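Local atomic coordinates of L-isoleucine-4-hydroxylase (Bacillus thuringiensis, PDB entry 6LNH), a protein that catalyses the iron(II)- and ascorbate-dependent 4-hydroxylation of L-isoleucine, with 2-oxoglutarate and O2 as co-substrates. Residues C[175-180]-C[242-247]. Numbering follows the deposited sequence.
Sequences PVVFLH and LVTFSY
The rings of Phe178 and Phe245 touch by their rims without stacking, planes at 65° and CD1 of Phe178 3.7 Å from CE1 of Phe245. Each ring also has a carbonyl oxygen of the opposing strand level with it, beside its edge: Val243 O at Phe178, Val176 O at Phe245. In both residues CG stands anti to the carbonyl carbon; because the strands are antiparallel, this shared torsion tips the two rings toward each other along the strand direction. Phe132, from helix 120-134, makes an edge-to-face contact with Phe178; the same helix packs against this side. The His180 ring presents its own edge, CD2, to CG2 of Val243 at 3.9 Å, while NE2 is hydrogen-bonded to Asp129 and ND1 to Thr214. These groups stand on neighbouring antiparallel strands, which place cross-strand partners on one face, in the double-stranded beta-helix (jelly-roll) core of a cupin-clan 2-oxoglutarate dioxygenase; strand 176-184 lies between 214-218 and 236-247. Val176–Phe245 and Phe178–Val243 are the hydrogen-bonded pairs: Phe245 N reaches Val176 O at 2.9 Å, nearly in line with the carbonyl, whereas Phe178 N approaches Val243 O at 2.8 Å from 34° off the carbonyl plane; Val243 N returns a bond to Phe178 O. The sheet's other face carries the non-hydrogen-bonded pairs. There the side chains of Val177 and Thr244 lie side by side, their CG2 methyls 3.7 Å apart, and CD2 of Leu242 reaches across to CD1 of Leu179, 3.6 Å away. This face looks toward the iron site: Val177 touches the iron ligand Asp172, and the Leu242 side chain comes within about 6 Å of the metal.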
loop_
_atom_site.group_PDB
_atom_site.type_symbol
_atom_site.label_atom_id
_atom_site.label_comp_id
_atom_site.label_asym_id
_atom_site.label_seq_id
_atom_site.Cartn_x
_atom_site.Cartn_y
_atom_site.Cartn_z
ATOM N N PRO C 175 19.885 -10.495 -25.900
ATOM C CA PRO C 175 18.596 -10.793 -26.550
ATOM C C PRO C 175 17.532 -11.352 -25.617
ATOM O O PRO C 175 16.339 -11.193 -25.903
ATOM C CB PRO C 175 18.977 -11.804 -27.644
ATOM C CG PRO C 175 20.349 -12.299 -27.278
ATOM C CD PRO C 175 21.013 -11.177 -26.553
ATOM N N VAL C 176 17.909 -12.009 -24.521
ATOM C CA VAL C 176 16.950 -12.524 -23.549
ATOM C C VAL C 176 17.443 -12.177 -22.152
ATOM O O VAL C 176 18.577 -12.508 -21.790
ATOM C CB VAL C 176 16.742 -14.047 -23.679
ATOM C CG1 VAL C 176 15.704 -14.527 -22.671
ATOM C CG2 VAL C 176 16.321 -14.424 -25.091
ATOM N N VAL C 177 16.588 -11.517 -21.370
ATOM C CA VAL C 177 16.920 -11.081 -20.018
ATOM C C VAL C 177 15.792 -11.493 -19.080
ATOM O O VAL C 177 14.617 -11.254 -19.376
ATOM C CB VAL C 177 17.151 -9.557 -19.955
ATOM C CG1 VAL C 177 17.184 -9.073 -18.509
ATOM C CG2 VAL C 177 18.435 -9.185 -20.675
ATOM N N PHE C 178 16.152 -12.106 -17.953
ATOM C CA PHE C 178 15.203 -12.462 -16.904
ATOM C C PHE C 178 15.375 -11.501 -15.732
ATOM O O PHE C 178 16.480 -11.366 -15.195
ATOM C CB PHE C 178 15.410 -13.904 -16.437
ATOM C CG PHE C 178 14.922 -14.941 -17.410
ATOM C CD1 PHE C 178 15.634 -15.227 -18.563
ATOM C CD2 PHE C 178 13.757 -15.644 -17.157
ATOM C CE1 PHE C 178 15.182 -16.187 -19.454
ATOM C CE2 PHE C 178 13.300 -16.603 -18.044
ATOM C CZ PHE C 178 14.014 -16.873 -19.194
ATOM N N LEU C 179 14.286 -10.841 -15.338
ATOM C CA LEU C 179 14.255 -9.962 -14.173
ATOM C C LEU C 179 13.501 -10.676 -13.054
ATOM O O LEU C 179 12.292 -10.907 -13.165
ATOM C CB LEU C 179 13.596 -8.629 -14.529
ATOM C CG LEU C 179 13.408 -7.583 -13.430
ATOM C CD1 LEU C 179 14.731 -7.250 -12.805
ATOM C CD2 LEU C 179 12.763 -6.326 -13.990
ATOM N N HIS C 180 14.208 -11.024 -11.981
ATOM C CA HIS C 180 13.613 -11.660 -10.811
ATOM C C HIS C 180 13.669 -10.691 -9.638
ATOM O O HIS C 180 14.758 -10.291 -9.212
ATOM C CB HIS C 180 14.332 -12.964 -10.458
ATOM C CG HIS C 180 14.493 -13.900 -11.615
ATOM N ND1 HIS C 180 13.477 -14.720 -12.057
ATOM C CD2 HIS C 180 15.553 -14.149 -12.418
ATOM C CE1 HIS C 180 13.903 -15.431 -13.085
ATOM N NE2 HIS C 180 15.161 -15.105 -13.324
ATOM N N LEU C 242 19.174 -10.332 -12.191
ATOM C CA LEU C 242 19.066 -10.428 -13.640
ATOM C C LEU C 242 19.823 -11.655 -14.127
ATOM O O LEU C 242 20.967 -11.885 -13.722
ATOM C CB LEU C 242 19.615 -9.174 -14.325
ATOM C CG LEU C 242 18.913 -7.829 -14.133
ATOM C CD1 LEU C 242 19.821 -6.702 -14.604
ATOM C CD2 LEU C 242 17.598 -7.802 -14.892
ATOM N N VAL C 243 19.185 -12.438 -14.992
ATOM C CA VAL C 243 19.821 -13.571 -15.656
ATOM C C VAL C 243 19.714 -13.319 -17.154
ATOM O O VAL C 243 18.618 -13.385 -17.725
ATOM C CB VAL C 243 19.187 -14.912 -15.263
ATOM C CG1 VAL C 243 19.975 -16.059 -15.874
ATOM C CG2 VAL C 243 19.138 -15.051 -13.747
ATOM N N THR C 244 20.847 -13.030 -17.788
ATOM C CA THR C 244 20.904 -12.646 -19.191
ATOM C C THR C 244 21.583 -13.723 -20.027
ATOM O O THR C 244 22.463 -14.445 -19.548
ATOM C CB THR C 244 21.646 -11.320 -19.363
ATOM O OG1 THR C 244 23.050 -11.529 -19.166
ATOM C CG2 THR C 244 21.146 -10.297 -18.352
ATOM N N PHE C 245 21.149 -13.834 -21.282
ATOM C CA PHE C 245 21.709 -14.780 -22.239
ATOM C C PHE C 245 22.209 -14.020 -23.461
ATOM O O PHE C 245 21.419 -13.375 -24.161
ATOM C CB PHE C 245 20.668 -15.835 -22.623
ATOM C CG PHE C 245 20.186 -16.650 -21.454
ATOM C CD1 PHE C 245 19.294 -16.117 -20.535
ATOM C CD2 PHE C 245 20.649 -17.939 -21.259
ATOM C CE1 PHE C 245 18.866 -16.856 -19.452
ATOM C CE2 PHE C 245 20.221 -18.683 -20.177
ATOM C CZ PHE C 245 19.329 -18.140 -19.274
ATOM N N SER C 246 23.519 -14.092 -23.710
ATOM C CA SER C 246 24.139 -13.456 -24.867
ATOM C C SER C 246 25.275 -14.331 -25.388
ATOM O O SER C 246 25.675 -15.313 -24.758
ATOM C CB SER C 246 24.635 -12.044 -24.533
ATOM O OG SER C 246 25.628 -12.075 -23.525
ATOM N N TYR C 247 25.783 -13.967 -26.565
ATOM C CA TYR C 247 26.803 -14.740 -27.265
ATOM C C TYR C 247 28.205 -14.389 -26.788
ATOM O O TYR C 247 28.498 -13.232 -26.472
ATOM C CB TYR C 247 26.712 -14.503 -28.771
ATOM C CG TYR C 247 25.370 -14.862 -29.340
ATOM C CD1 TYR C 247 24.814 -16.107 -29.099
ATOM C CD2 TYR C 247 24.654 -13.959 -30.116
ATOM C CE1 TYR C 247 23.585 -16.450 -29.613
ATOM C CE2 TYR C 247 23.420 -14.294 -30.638
ATOM C CZ TYR C 247 22.890 -15.541 -30.380
ATOM O OH TYR C 247 21.663 -15.885 -30.894
#